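Local coordinates for protein Myo-inositol phosphohydrolase (Mitsuokella multacida, PDB 4WU3) that probably removes phosphate groups from myo-inositol phosphates such as phytate, as a protein-tyrosine-phosphatase-like enzyme, and binds inositol-(1,3,4,5)-tetrakisphosphate, at residues L209-H214 against T250-M255; D223-F228 against D257-A262; I270-K275 against D281-P286; I79-K84 against Q274-I279. The protein carries 2 engineered substitutions. All blocks are in the same frame, centred on the assembly; numbering follows the deposited sequence.

Interaction 1 (L209-H214 against T250-M255)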
loop_
_atom_site.group_PDB
_atom_site.type_symbol
_atom_site.label_atom_id
_atom_site.label_comp_id
_atom_site.label_asym_id
_atom_site.label_seq_id
_atom_site.Cartn_x
_atom_site.Cartn_y
_atom_site.Cartn_z
ATOM N N LEU A 209 -10.553 18.010 -7.170
ATOM C CA LEU A 209 -9.828 17.327 -6.117
ATOM C C LEU A 209 -8.591 16.762 -6.736
ATOM O O LEU A 209 -8.685 16.072 -7.740
ATOM C CB LEU A 209 -10.636 16.160 -5.574
ATOM C CG LEU A 209 -11.877 16.548 -4.807
ATOM C CD1 LEU A 209 -12.564 15.285 -4.319
ATOM C CD2 LEU A 209 -11.494 17.455 -3.656
ATOM N N THR A 210 -7.435 17.015 -6.141
ATOM C CA THR A 210 -6.178 16.560 -6.720
ATOM C C THR A 210 -5.776 15.160 -6.230
ATOM O O THR A 210 -4.841 15.014 -5.450
ATOM C CB THR A 210 -5.070 17.580 -6.428
ATOM O OG1 THR A 210 -5.077 17.915 -5.036
ATOM C CG2 THR A 210 -5.320 18.842 -7.238
ATOM N N LEU A 211 -6.475 14.135 -6.715
ATOM C CA LEU A 211 -6.277 12.760 -6.235
ATOM C C LEU A 211 -5.241 12.003 -7.045
ATOM O O LEU A 211 -5.271 12.022 -8.276
ATOM C CB LEU A 211 -7.581 11.967 -6.296
ATOM C CG LEU A 211 -8.765 12.584 -5.574
ATOM C CD1 LEU A 211 -9.939 11.618 -5.564
ATOM C CD2 LEU A 211 -8.372 12.971 -4.166
ATOM N N GLN A 212 -4.342 11.323 -6.342
ATOM C CA GLN A 212 -3.327 10.512 -6.978
ATOM C C GLN A 212 -3.985 9.304 -7.626
ATOM O O GLN A 212 -4.837 8.650 -7.017
ATOM C CB GLN A 212 -2.290 10.019 -5.954
ATOM C CG GLN A 212 -1.580 11.108 -5.175
ATOM C CD GLN A 212 -0.586 11.883 -6.017
ATOM O OE1 GLN A 212 0.291 11.296 -6.644
ATOM N NE2 GLN A 212 -0.712 13.209 -6.025
ATOM N N ASP A 213 -3.564 8.997 -8.848
ATOM C CA ASP A 213 -4.026 7.813 -9.531
ATOM C C ASP A 213 -3.684 6.596 -8.683
ATOM O O ASP A 213 -2.639 6.547 -8.033
ATOM C CB ASP A 213 -3.363 7.725 -10.903
ATOM C CG ASP A 213 -4.085 6.807 -11.860
ATOM O OD1 ASP A 213 -4.991 6.050 -11.449
ATOM O OD2 ASP A 213 -3.735 6.841 -13.051
ATOM N N HIS A 214 -4.597 5.629 -8.679
ATOM C CA HIS A 214 -4.402 4.321 -8.034
ATOM C C HIS A 214 -4.816 4.200 -6.559
ATOM O O HIS A 214 -4.849 3.098 -6.036
ATOM C CB HIS A 214 -2.954 3.859 -8.199
ATOM C CG HIS A 214 -2.511 3.776 -9.629
ATOM N ND1 HIS A 214 -3.088 2.918 -10.545
ATOM C CD2 HIS A 214 -1.536 4.436 -10.294
ATOM C CE1 HIS A 214 -2.494 3.067 -11.716
ATOM N NE2 HIS A 214 -1.541 3.973 -11.588
ATOM N N THR A 250 -14.988 5.458 -9.922
ATOM C CA THR A 250 -15.938 4.521 -9.329
ATOM C C THR A 250 -16.041 4.689 -7.820
ATOM O O THR A 250 -17.117 4.542 -7.251
ATOM C CB THR A 250 -15.582 3.072 -9.680
ATOM O OG1 THR A 250 -15.646 2.925 -11.100
ATOM C CG2 THR A 250 -16.555 2.093 -9.030
ATOM N N ILE A 251 -14.927 5.005 -7.170
ATOM C CA ILE A 251 -14.972 5.341 -5.768
ATOM C C ILE A 251 -15.984 6.449 -5.543
ATOM O O ILE A 251 -16.787 6.371 -4.611
ATOM C CB ILE A 251 -13.612 5.836 -5.234
ATOM C CG1 ILE A 251 -12.636 4.671 -5.082
ATOM C CG2 ILE A 251 -13.804 6.533 -3.900
ATOM C CD1 ILE A 251 -11.203 5.117 -4.887
ATOM N N PHE A 252 -15.949 7.484 -6.375
ATOM C CA PHE A 252 -16.825 8.624 -6.140
ATOM C C PHE A 252 -18.262 8.433 -6.603
ATOM O O PHE A 252 -19.170 9.070 -6.063
ATOM C CB PHE A 252 -16.239 9.911 -6.697
ATOM C CG PHE A 252 -15.271 10.543 -5.772
ATOM C CD1 PHE A 252 -14.025 9.993 -5.597
ATOM C CD2 PHE A 252 -15.619 11.665 -5.042
ATOM C CE1 PHE A 252 -13.126 10.557 -4.710
ATOM C CE2 PHE A 252 -14.738 12.230 -4.149
ATOM C CZ PHE A 252 -13.494 11.674 -3.986
ATOM N N MET A 253 -18.468 7.557 -7.577
ATOM C CA MET A 253 -19.816 7.155 -7.978
ATOM C C MET A 253 -20.472 6.357 -6.858
ATOM O O MET A 253 -21.671 6.511 -6.587
ATOM C CB MET A 253 -19.773 6.320 -9.258
ATOM C CG MET A 253 -19.659 7.159 -10.519
ATOM S SD MET A 253 -21.121 8.180 -10.800
ATOM C CE MET A 253 -22.201 6.984 -11.583
ATOM N N VAL A 254 -19.668 5.508 -6.213
ATOM C CA VAL A 254 -20.091 4.757 -5.028
ATOM C C VAL A 254 -20.374 5.683 -3.844
ATOM O O VAL A 254 -21.384 5.518 -3.166
ATOM C CB VAL A 254 -19.040 3.705 -4.629
ATOM C CG1 VAL A 254 -19.280 3.191 -3.217
ATOM C CG2 VAL A 254 -19.068 2.551 -5.616
ATOM N N MET A 255 -19.503 6.655 -3.592
ATOM C CA MET A 255 -19.775 7.663 -2.556
ATOM C C MET A 255 -21.086 8.422 -2.807
ATOM O O MET A 255 -21.888 8.627 -1.897
ATOM C CB MET A 255 -18.623 8.667 -2.459
ATOM C CG MET A 255 -17.343 8.092 -1.879
ATOM S SD MET A 255 -15.933 9.195 -2.119
ATOM C CE MET A 255 -16.414 10.600 -1.105
#
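Leu209 meets Phe252 through one methyl: its CD1 lies 3.7 Å from Phe252 CZ, the two side chains slanting across each other. With CG anti to the carbonyl carbon (chi1 -68°), that methyl is carried toward the helix. Thr210 centres an inverse gamma turn, in which Leu211 N makes a weak bond to Leu209 O (3.1 Å), and the leucines before and after it both aim at Phe252. Leu211 and Phe252 extend toward each other, Leu211 CD1 lying 3.5 Å from Phe252 CE1. The outer end of the ring thus sits against two methyls. This joins the end of strand 205-211, an outermost strand of a five-stranded mixed sheet, to helix 247-261, which in this phosphatase family follows the phosphate-binding loop. Met255 SD lies 3.7 Å above the centre of one face of the Phe252 ring, and Phe225 of helix 219-230 meets that ring edge-to-face. Cutting Phe252 back to an alanine is likely to open a gap between strand and helix and leave both leucine methyls without their partner. Farther on, Leu211 O accepts from Arg248, and Asp213 OD1 stands 3.7 Å above the ring of His214, which touches the bound inositol tetrakisphosphate.

Interaction 2 (D223-F228 against D257-A262)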
loop_
_atom_site.group_PDB
_atom_site.type_symbol
_atom_site.label_atom_id
_atom_site.label_comp_id
_atom_site.label_asym_id
_atom_site.label_seq_id
_atom_site.Cartn_x
_atom_site.Cartn_y
_atom_site.Cartn_z
ATOM N N ASP A 223 -13.323 15.390 3.146
ATOM C CA ASP A 223 -13.962 16.528 3.833
ATOM C C ASP A 223 -14.281 17.664 2.853
ATOM O O ASP A 223 -15.340 18.308 2.924
ATOM C CB ASP A 223 -13.052 17.101 4.929
ATOM C CG ASP A 223 -13.105 16.315 6.242
ATOM O OD1 ASP A 223 -13.841 15.313 6.358
ATOM O OD2 ASP A 223 -12.388 16.723 7.177
ATOM N N LYS A 224 -13.327 17.924 1.965
ATOM C CA LYS A 224 -13.460 18.983 0.991
ATOM C C LYS A 224 -14.615 18.692 0.040
ATOM O O LYS A 224 -15.423 19.575 -0.243
ATOM C CB LYS A 224 -12.155 19.162 0.216
ATOM C CG LYS A 224 -12.233 20.277 -0.801
ATOM C CD LYS A 224 -10.954 20.429 -1.605
ATOM C CE LYS A 224 -11.022 21.698 -2.446
ATOM N NZ LYS A 224 -10.260 21.549 -3.713
ATOM N N PHE A 225 -14.707 17.450 -0.430
ATOM C CA PHE A 225 -15.824 17.048 -1.285
ATOM C C PHE A 225 -17.179 17.224 -0.595
ATOM O O PHE A 225 -18.119 17.741 -1.200
ATOM C CB PHE A 225 -15.691 15.597 -1.735
ATOM C CG PHE A 225 -16.901 15.095 -2.454
ATOM C CD1 PHE A 225 -17.144 15.476 -3.763
ATOM C CD2 PHE A 225 -17.816 14.276 -1.814
ATOM C CE1 PHE A 225 -18.272 15.028 -4.425
ATOM C CE2 PHE A 225 -18.943 13.828 -2.468
ATOM C CZ PHE A 225 -19.168 14.198 -3.774
ATOM N N LEU A 226 -17.277 16.781 0.655
ATOM C CA LEU A 226 -18.525 16.861 1.426
ATOM C C LEU A 226 -19.007 18.291 1.655
ATOM O O LEU A 226 -20.206 18.588 1.556
ATOM C CB LEU A 226 -18.370 16.149 2.764
ATOM C CG LEU A 226 -18.301 14.636 2.609
ATOM C CD1 LEU A 226 -17.928 13.938 3.910
ATOM C CD2 LEU A 226 -19.626 14.124 2.071
ATOM N N GLU A 227 -18.076 19.184 1.940
ATOM C CA GLU A 227 -18.430 20.586 2.093
ATOM C C GLU A 227 -18.894 21.188 0.747
ATOM O O GLU A 227 -19.821 21.996 0.718
ATOM C CB GLU A 227 -17.275 21.378 2.709
ATOM C CG GLU A 227 -16.983 20.978 4.153
ATOM C CD GLU A 227 -18.166 21.154 5.119
ATOM O OE1 GLU A 227 -18.740 22.276 5.193
ATOM O OE2 GLU A 227 -18.496 20.166 5.840
ATOM N N PHE A 228 -18.286 20.777 -0.362
ATOM C CA PHE A 228 -18.807 21.128 -1.690
ATOM C C PHE A 228 -20.195 20.524 -1.921
ATOM O O PHE A 228 -21.122 21.179 -2.416
ATOM C CB PHE A 228 -17.836 20.621 -2.754
ATOM C CG PHE A 228 -18.433 20.459 -4.128
ATOM C CD1 PHE A 228 -18.657 21.560 -4.946
ATOM C CD2 PHE A 228 -18.711 19.193 -4.630
ATOM C CE1 PHE A 228 -19.182 21.399 -6.222
ATOM C CE2 PHE A 228 -19.219 19.027 -5.913
ATOM C CZ PHE A 228 -19.460 20.134 -6.706
ATOM N N ASP A 257 -23.732 7.463 -4.604
ATOM C CA ASP A 257 -24.839 6.528 -4.412
ATOM C C ASP A 257 -25.117 6.398 -2.910
ATOM O O ASP A 257 -26.262 6.441 -2.469
ATOM C CB ASP A 257 -24.467 5.178 -5.024
ATOM C CG ASP A 257 -25.663 4.266 -5.247
ATOM O OD1 ASP A 257 -26.708 4.444 -4.588
ATOM O OD2 ASP A 257 -25.549 3.338 -6.075
ATOM N N ILE A 258 -24.053 6.270 -2.122
ATOM C CA ILE A 258 -24.174 6.149 -0.674
ATOM C C ILE A 258 -24.816 7.387 -0.031
ATOM O O ILE A 258 -25.682 7.278 0.841
ATOM C CB ILE A 258 -22.786 5.915 -0.045
ATOM C CG1 ILE A 258 -22.350 4.455 -0.251
ATOM C CG2 ILE A 258 -22.797 6.297 1.423
ATOM C CD1 ILE A 258 -20.862 4.238 -0.081
ATOM N N LEU A 259 -24.381 8.567 -0.456
ATOM C CA LEU A 259 -24.947 9.825 0.047
ATOM C C LEU A 259 -26.444 9.955 -0.258
ATOM O O LEU A 259 -27.189 10.562 0.511
ATOM C CB LEU A 259 -24.204 11.015 -0.547
ATOM C CG LEU A 259 -22.842 11.324 0.073
ATOM C CD1 LEU A 259 -22.038 12.256 -0.817
ATOM C CD2 LEU A 259 -23.025 11.916 1.467
ATOM N N LYS A 260 -26.880 9.388 -1.375
ATOM C CA LYS A 260 -28.287 9.436 -1.744
ATOM C C LYS A 260 -29.100 8.278 -1.157
ATOM O O LYS A 260 -30.280 8.427 -0.907
ATOM C CB LYS A 260 -28.443 9.400 -3.264
ATOM C CG LYS A 260 -27.803 10.552 -3.999
ATOM C CD LYS A 260 -28.520 11.848 -3.710
ATOM C CE LYS A 260 -27.937 12.954 -4.570
ATOM N NZ LYS A 260 -28.698 14.229 -4.456
ATOM N N ASN A 261 -28.479 7.128 -0.938
ATOM C CA ASN A 261 -29.253 5.918 -0.750
ATOM C C ASN A 261 -28.825 5.007 0.387
ATOM O O ASN A 261 -29.410 3.945 0.568
ATOM C CB ASN A 261 -29.228 5.113 -2.045
ATOM C CG ASN A 261 -29.832 5.865 -3.211
ATOM O OD1 ASN A 261 -30.946 6.376 -3.120
ATOM N ND2 ASN A 261 -29.102 5.928 -4.323
ATOM N N ALA A 262 -27.811 5.388 1.153
ATOM C CA ALA A 262 -27.306 4.471 2.165
ATOM C C ALA A 262 -28.429 4.000 3.081
ATOM O O ALA A 262 -28.398 2.866 3.551
ATOM C CB ALA A 262 -26.190 5.108 2.977
#
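Phe225 overlaps the end of Leu259 with its ring edge: Leu259 CD1 lies near the plane of the ring, 3.8 Å from Phe225 CE2, as the two side chains run alongside one another, pointing opposite ways. Phe225 CG is anti to the backbone N (chi1 172°), which sends the ring out toward the other helix. The second methyl of Leu259 serves Leu226, with the two CD2 atoms 4.1 Å apart. One leucine of helix 247-261 is therefore divided between consecutive residues of helix 219-230; the closest CA atoms of the two segments, those of Leu226 and Leu259, are 9.6 Å apart. Around this core Leu226 also packs on Tyr310 and Leu259 on Leu317. Polar groups of helix 247-261 are engaged away from the contact: Asn261 ND2 donates to Asp257 OD1 over 2.8 Å, nearly straight at 169°, and the same carboxylate oxygen takes a salt bridge from Arg273. With carbon alone meeting carbon, the two helices are held here by burial and fit of apolar groups, not by directional bonds.

Interaction 3 (I270-K275 against D281-P286)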
loop_
_atom_site.group_PDB
_atom_site.type_symbol
_atom_site.label_atom_id
_atom_site.label_comp_id
_atom_site.label_asym_id
_atom_site.label_seq_id
_atom_site.Cartn_x
_atom_site.Cartn_y
_atom_site.Cartn_z
ATOM N N ILE A 270 -24.854 -1.473 -3.505
ATOM C CA ILE A 270 -24.285 -0.295 -4.122
ATOM C C ILE A 270 -23.016 -0.659 -4.911
ATOM O O ILE A 270 -22.888 -0.316 -6.082
ATOM C CB ILE A 270 -24.022 0.792 -3.065
ATOM C CG1 ILE A 270 -25.361 1.316 -2.525
ATOM C CG2 ILE A 270 -23.223 1.929 -3.668
ATOM C CD1 ILE A 270 -25.231 2.437 -1.509
ATOM N N ILE A 271 -22.098 -1.375 -4.272
ATOM C CA ILE A 271 -20.856 -1.806 -4.921
ATOM C C ILE A 271 -21.155 -2.573 -6.213
ATOM O O ILE A 271 -20.573 -2.290 -7.262
ATOM C CB ILE A 271 -20.014 -2.701 -3.980
ATOM C CG1 ILE A 271 -19.468 -1.879 -2.813
ATOM C CG2 ILE A 271 -18.864 -3.364 -4.740
ATOM C CD1 ILE A 271 -18.487 -0.814 -3.241
ATOM N N GLN A 272 -22.065 -3.540 -6.130
ATOM C CA GLN A 272 -22.444 -4.330 -7.295
ATOM C C GLN A 272 -23.091 -3.472 -8.372
ATOM O O GLN A 272 -22.729 -3.591 -9.542
ATOM C CB GLN A 272 -23.398 -5.453 -6.914
ATOM C CG GLN A 272 -22.709 -6.669 -6.334
ATOM C CD GLN A 272 -21.574 -7.135 -7.213
ATOM O OE1 GLN A 272 -21.782 -7.520 -8.357
ATOM N NE2 GLN A 272 -20.355 -7.086 -6.681
ATOM N N ARG A 273 -24.046 -2.615 -8.012
ATOM C CA ARG A 273 -24.736 -1.887 -9.075
ATOM C C ARG A 273 -23.824 -0.878 -9.779
ATOM O O ARG A 273 -23.944 -0.674 -10.987
ATOM C CB ARG A 273 -26.061 -1.283 -8.614
ATOM C CG ARG A 273 -25.990 -0.128 -7.641
ATOM C CD ARG A 273 -27.329 -0.038 -6.932
ATOM N NE ARG A 273 -27.535 1.241 -6.278
ATOM C CZ ARG A 273 -28.716 1.674 -5.850
ATOM N NH1 ARG A 273 -29.801 0.921 -5.997
ATOM N NH2 ARG A 273 -28.812 2.861 -5.272
ATOM N N GLN A 274 -22.875 -0.292 -9.051
ATOM C CA GLN A 274 -21.921 0.612 -9.692
ATOM C C GLN A 274 -20.965 -0.134 -10.621
ATOM O O GLN A 274 -20.410 0.462 -11.539
ATOM C CB GLN A 274 -21.159 1.440 -8.662
ATOM C CG GLN A 274 -22.038 2.450 -7.920
ATOM C CD GLN A 274 -22.637 3.532 -8.819
ATOM O OE1 GLN A 274 -22.002 3.998 -9.772
ATOM N NE2 GLN A 274 -23.858 3.958 -8.495
ATOM N N LYS A 275 -20.793 -1.439 -10.409
ATOM C CA LYS A 275 -20.067 -2.263 -11.381
ATOM C C LYS A 275 -20.956 -2.541 -12.585
ATOM O O LYS A 275 -20.516 -2.438 -13.725
ATOM C CB LYS A 275 -19.604 -3.591 -10.778
ATOM C CG LYS A 275 -19.256 -4.645 -11.825
ATOM C CD LYS A 275 -17.955 -4.308 -12.529
ATOM C CE LYS A 275 -17.829 -4.980 -13.894
ATOM N NZ LYS A 275 -18.591 -4.263 -14.971
ATOM N N ASP A 281 -15.642 -3.142 -10.057
ATOM C CA ASP A 281 -16.163 -3.670 -8.796
ATOM C C ASP A 281 -15.110 -3.460 -7.692
ATOM O O ASP A 281 -14.107 -4.168 -7.616
ATOM C CB ASP A 281 -16.485 -5.158 -8.956
ATOM C CG ASP A 281 -17.105 -5.771 -7.712
ATOM O OD1 ASP A 281 -17.108 -5.128 -6.632
ATOM O OD2 ASP A 281 -17.585 -6.917 -7.827
ATOM N N LEU A 282 -15.346 -2.474 -6.840
ATOM C CA LEU A 282 -14.386 -2.115 -5.804
ATOM C C LEU A 282 -14.117 -3.233 -4.800
ATOM O O LEU A 282 -13.115 -3.186 -4.104
ATOM C CB LEU A 282 -14.859 -0.861 -5.064
ATOM C CG LEU A 282 -14.910 0.379 -5.938
ATOM C CD1 LEU A 282 -15.421 1.554 -5.136
ATOM C CD2 LEU A 282 -13.531 0.656 -6.490
ATOM N N SER A 283 -14.984 -4.239 -4.733
ATOM C CA SER A 283 -14.768 -5.360 -3.817
ATOM C C SER A 283 -13.896 -6.467 -4.427
ATOM O O SER A 283 -13.537 -7.438 -3.758
ATOM C CB SER A 283 -16.107 -5.950 -3.371
ATOM O OG SER A 283 -16.724 -6.666 -4.420
ATOM N N GLU A 284 -13.561 -6.330 -5.701
ATOM C CA GLU A 284 -12.770 -7.342 -6.361
ATOM C C GLU A 284 -11.283 -7.090 -6.147
ATOM O O GLU A 284 -10.739 -6.065 -6.565
ATOM C CB GLU A 284 -13.089 -7.384 -7.855
ATOM C CG GLU A 284 -12.536 -8.600 -8.572
ATOM C CD GLU A 284 -13.025 -8.712 -10.006
ATOM O OE1 GLU A 284 -14.161 -8.272 -10.297
ATOM O OE2 GLU A 284 -12.272 -9.249 -10.847
ATOM N N ILE A 285 -10.640 -8.039 -5.480
ATOM C CA ILE A 285 -9.196 -8.063 -5.366
ATOM C C ILE A 285 -8.684 -9.216 -6.232
ATOM O O ILE A 285 -8.602 -10.363 -5.778
ATOM C CB ILE A 285 -8.758 -8.269 -3.908
ATOM C CG1 ILE A 285 -9.642 -7.449 -2.961
ATOM C CG2 ILE A 285 -7.293 -7.905 -3.734
ATOM C CD1 ILE A 285 -9.519 -5.949 -3.141
ATOM N N PRO A 286 -8.349 -8.920 -7.493
ATOM C CA PRO A 286 -7.983 -9.969 -8.446
ATOM C C PRO A 286 -6.613 -10.601 -8.212
ATOM O O PRO A 286 -5.730 -9.995 -7.586
ATOM C CB PRO A 286 -8.033 -9.258 -9.800
ATOM C CG PRO A 286 -7.917 -7.804 -9.507
ATOM C CD PRO A 286 -8.213 -7.567 -8.055
HETATM O O HOH W 1 -18.056 -1.086 -7.489
HETATM O O HOH W 2 -20.099 -6.351 -3.551
#
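An Asx turn in the loop that follows helix 267-276 is tied back to that helix by an amide-carboxylate bond. Gln272 NE2 donates to Asp281 OD2 over 3.0 Å, bent to 146°, arriving from above the carboxylate plane; the amide and carboxylate planes stand 69° apart. The other oxygen, Asp281 OD1, accepts from Ser283 N (3.0 Å) and from Ser283 OG (2.7 Å), both on one face of the carboxylate. Asp281 also opens a type I turn to Glu284, in the loop leading to helix 291-313, and this loop goes on to Lys288 and Lys289 of a ligand pocket. With an alanine in place of Asp281 the Gln272 amide is likely to lose its acceptor, and the Asx turn its bonds from Ser283 N and OG. Ile271 CD1 makes an apolar contact with Leu282 CB (4.1 Å). Lys275, bent at chi2 (72°), lays aliphatic carbons against the Asp281 backbone and CB, the two CB atoms 3.9 Å apart. A water donates to Ile271 O and accepts from Leu282 N (3.1 Å), bridging helix and turn.

Interaction 4 (I79-K84 against Q274-I279)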
loop_
_atom_site.group_PDB
_atom_site.type_symbol
_atom_site.label_atom_id
_atom_site.label_comp_id
_atom_site.label_asym_id
_atom_site.label_seq_id
_atom_site.Cartn_x
_atom_site.Cartn_y
_atom_site.Cartn_z
ATOM N N ILE A 79 -27.988 -12.906 -8.904
ATOM C CA ILE A 79 -29.063 -12.081 -8.367
ATOM C C ILE A 79 -28.717 -10.605 -8.505
ATOM O O ILE A 79 -27.638 -10.170 -8.106
ATOM C CB ILE A 79 -29.302 -12.372 -6.884
ATOM C CG1 ILE A 79 -29.723 -13.828 -6.698
ATOM C CG2 ILE A 79 -30.354 -11.425 -6.330
ATOM C CD1 ILE A 79 -29.606 -14.301 -5.265
ATOM N N MET A 80 -29.644 -9.837 -9.062
ATOM C CA MET A 80 -29.396 -8.428 -9.331
ATOM C C MET A 80 -29.667 -7.596 -8.095
ATOM O O MET A 80 -30.600 -7.868 -7.358
ATOM C CB MET A 80 -30.262 -7.942 -10.499
ATOM C CG MET A 80 -29.822 -8.481 -11.855
ATOM S SD MET A 80 -28.073 -8.166 -12.178
ATOM C CE MET A 80 -28.020 -8.326 -13.961
ATOM N N PRO A 81 -28.827 -6.591 -7.851
ATOM C CA PRO A 81 -29.121 -5.687 -6.765
ATOM C C PRO A 81 -30.302 -4.789 -7.108
ATOM O O PRO A 81 -30.521 -4.454 -8.276
ATOM C CB PRO A 81 -27.847 -4.858 -6.645
ATOM C CG PRO A 81 -27.280 -4.844 -8.023
ATOM C CD PRO A 81 -27.654 -6.169 -8.633
ATOM N N THR A 82 -31.058 -4.420 -6.082
ATOM C CA THR A 82 -32.148 -3.478 -6.216
ATOM C C THR A 82 -31.671 -2.243 -6.960
ATOM O O THR A 82 -30.518 -1.849 -6.812
ATOM C CB THR A 82 -32.655 -3.061 -4.828
ATOM O OG1 THR A 82 -33.691 -2.085 -4.954
ATOM C CG2 THR A 82 -31.527 -2.481 -4.014
ATOM N N ARG A 83 -32.560 -1.641 -7.755
ATOM C CA ARG A 83 -32.258 -0.406 -8.485
ATOM C C ARG A 83 -32.740 0.808 -7.702
ATOM O O ARG A 83 -32.683 1.932 -8.193
ATOM C CB ARG A 83 -32.923 -0.402 -9.867
ATOM C CG ARG A 83 -32.297 -1.349 -10.887
ATOM C CD ARG A 83 -32.822 -1.083 -12.290
ATOM N NE ARG A 83 -32.596 0.305 -12.682
ATOM C CZ ARG A 83 -31.467 0.756 -13.213
ATOM N NH1 ARG A 83 -31.336 2.020 -13.525
ATOM N NH2 ARG A 83 -30.456 -0.046 -13.433
ATOM N N LYS A 84 -33.219 0.588 -6.481
ATOM C CA LYS A 84 -33.846 1.671 -5.727
ATOM C C LYS A 84 -32.938 2.894 -5.561
ATOM O O LYS A 84 -31.786 2.782 -5.130
ATOM C CB LYS A 84 -34.316 1.194 -4.355
ATOM C CG LYS A 84 -34.864 2.339 -3.523
ATOM C CD LYS A 84 -35.517 1.871 -2.241
ATOM C CE LYS A 84 -36.300 3.015 -1.616
ATOM N NZ LYS A 84 -37.003 2.586 -0.379
ATOM N N GLN A 274 -22.875 -0.292 -9.051
ATOM C CA GLN A 274 -21.921 0.612 -9.692
ATOM C C GLN A 274 -20.965 -0.134 -10.621
ATOM O O GLN A 274 -20.410 0.462 -11.539
ATOM C CB GLN A 274 -21.159 1.440 -8.662
ATOM C CG GLN A 274 -22.038 2.450 -7.920
ATOM C CD GLN A 274 -22.637 3.532 -8.819
ATOM O OE1 GLN A 274 -22.002 3.998 -9.772
ATOM N NE2 GLN A 274 -23.858 3.958 -8.495
ATOM N N LYS A 275 -20.793 -1.439 -10.409
ATOM C CA LYS A 275 -20.067 -2.263 -11.381
ATOM C C LYS A 275 -20.956 -2.541 -12.585
ATOM O O LYS A 275 -20.516 -2.438 -13.725
ATOM C CB LYS A 275 -19.604 -3.591 -10.778
ATOM C CG LYS A 275 -19.256 -4.645 -11.825
ATOM C CD LYS A 275 -17.955 -4.308 -12.529
ATOM C CE LYS A 275 -17.829 -4.980 -13.894
ATOM N NZ LYS A 275 -18.591 -4.263 -14.971
ATOM N N LEU A 276 -22.215 -2.876 -12.333
ATOM C CA LEU A 276 -23.120 -3.247 -13.418
ATOM C C LEU A 276 -23.357 -2.128 -14.447
ATOM O O LEU A 276 -23.536 -2.415 -15.628
ATOM C CB LEU A 276 -24.447 -3.746 -12.852
ATOM C CG LEU A 276 -24.315 -5.094 -12.139
ATOM C CD1 LEU A 276 -25.516 -5.384 -11.260
ATOM C CD2 LEU A 276 -24.122 -6.212 -13.150
ATOM N N ILE A 277 -23.358 -0.868 -14.010
ATOM C CA ILE A 277 -23.525 0.254 -14.939
ATOM C C ILE A 277 -22.175 0.847 -15.356
ATOM O O ILE A 277 -22.104 1.742 -16.202
ATOM C CB ILE A 277 -24.384 1.377 -14.333
ATOM C CG1 ILE A 277 -23.648 2.036 -13.168
ATOM C CG2 ILE A 277 -25.728 0.823 -13.889
ATOM C CD1 ILE A 277 -24.302 3.290 -12.646
ATOM N N GLY A 278 -21.108 0.340 -14.759
ATOM C CA GLY A 278 -19.784 0.860 -15.017
ATOM C C GLY A 278 -18.789 -0.196 -15.452
ATOM O O GLY A 278 -19.074 -1.022 -16.313
ATOM N N ILE A 279 -17.614 -0.165 -14.842
ATOM C CA ILE A 279 -16.485 -0.952 -15.313
ATOM C C ILE A 279 -15.721 -1.594 -14.143
ATOM O O ILE A 279 -15.008 -2.580 -14.332
ATOM C CB ILE A 279 -15.559 -0.049 -16.173
ATOM C CG1 ILE A 279 -14.344 -0.810 -16.686
ATOM C CG2 ILE A 279 -15.125 1.181 -15.395
ATOM C CD1 ILE A 279 -14.696 -1.846 -17.731
#
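The ring of Pro81 is the group that Leu276 meets, and it is met along its CD-CG side: Leu276 CD1 lies 3.5 Å from Pro81 CD, a close fit for two carbons, and 3.7 Å from Pro81 CG. The contact lays the loop between strands 65-66 and 91-94 against the end of helix 267-276, joining residues about 195 positions apart in the chain. Side chains of Asp269, Gln272 and Arg273, all on helix 267-276, also touch this proline. The flat guanidinium of Arg83, two residues on, makes a cation-pi contact with Tyr71 and a salt bridge with Asp87. Met80 adds its sulfur to the same methyl, SD standing 3.9 Å from Leu276 CD1 as the side chains slant across each other. The Met80 chain reaches that place because it bends at chi2 (-53°), its CB bond not being directed at the helix. One leucine methyl thus takes both a thioether and a proline ring, and Leu276 is buried while Met80 remains exposed. Lys84 N donates to Thr82 OG1 (3.1 Å), an ST turn, and the carbonyls of Thr82 and Lys84 both accept from Arg273 NH1. Farther along, Gly278 N bonds to Lys275 O (3.0 Å); a CB on that glycine would lie 2.7 Å from Gln274 O.

In the fold
All four contacts lie on the same side of the chain's centre. Interactions 1 and 2 have centres about 12 Å apart and share helix 247-261, with strand 205-211 and helix 219-230 as successive partners; their segments alternate along the chain. Interactions 3 and 4, about 9 Å apart, share helix 267-276 and its residues Gln274 and Lys275. Interaction 3 comes after interactions 1 and 2, whereas interaction 4 spans both, bringing an early loop back to the later helix. Helices 247-261 and 267-276 are joined by the salt bridge of Asp257 with Arg273 and by Met253 and Val254 packing on Gln274, so the contacts form a connected series from the sheet edge near His214 of a ligand pocket to the peripheral loop.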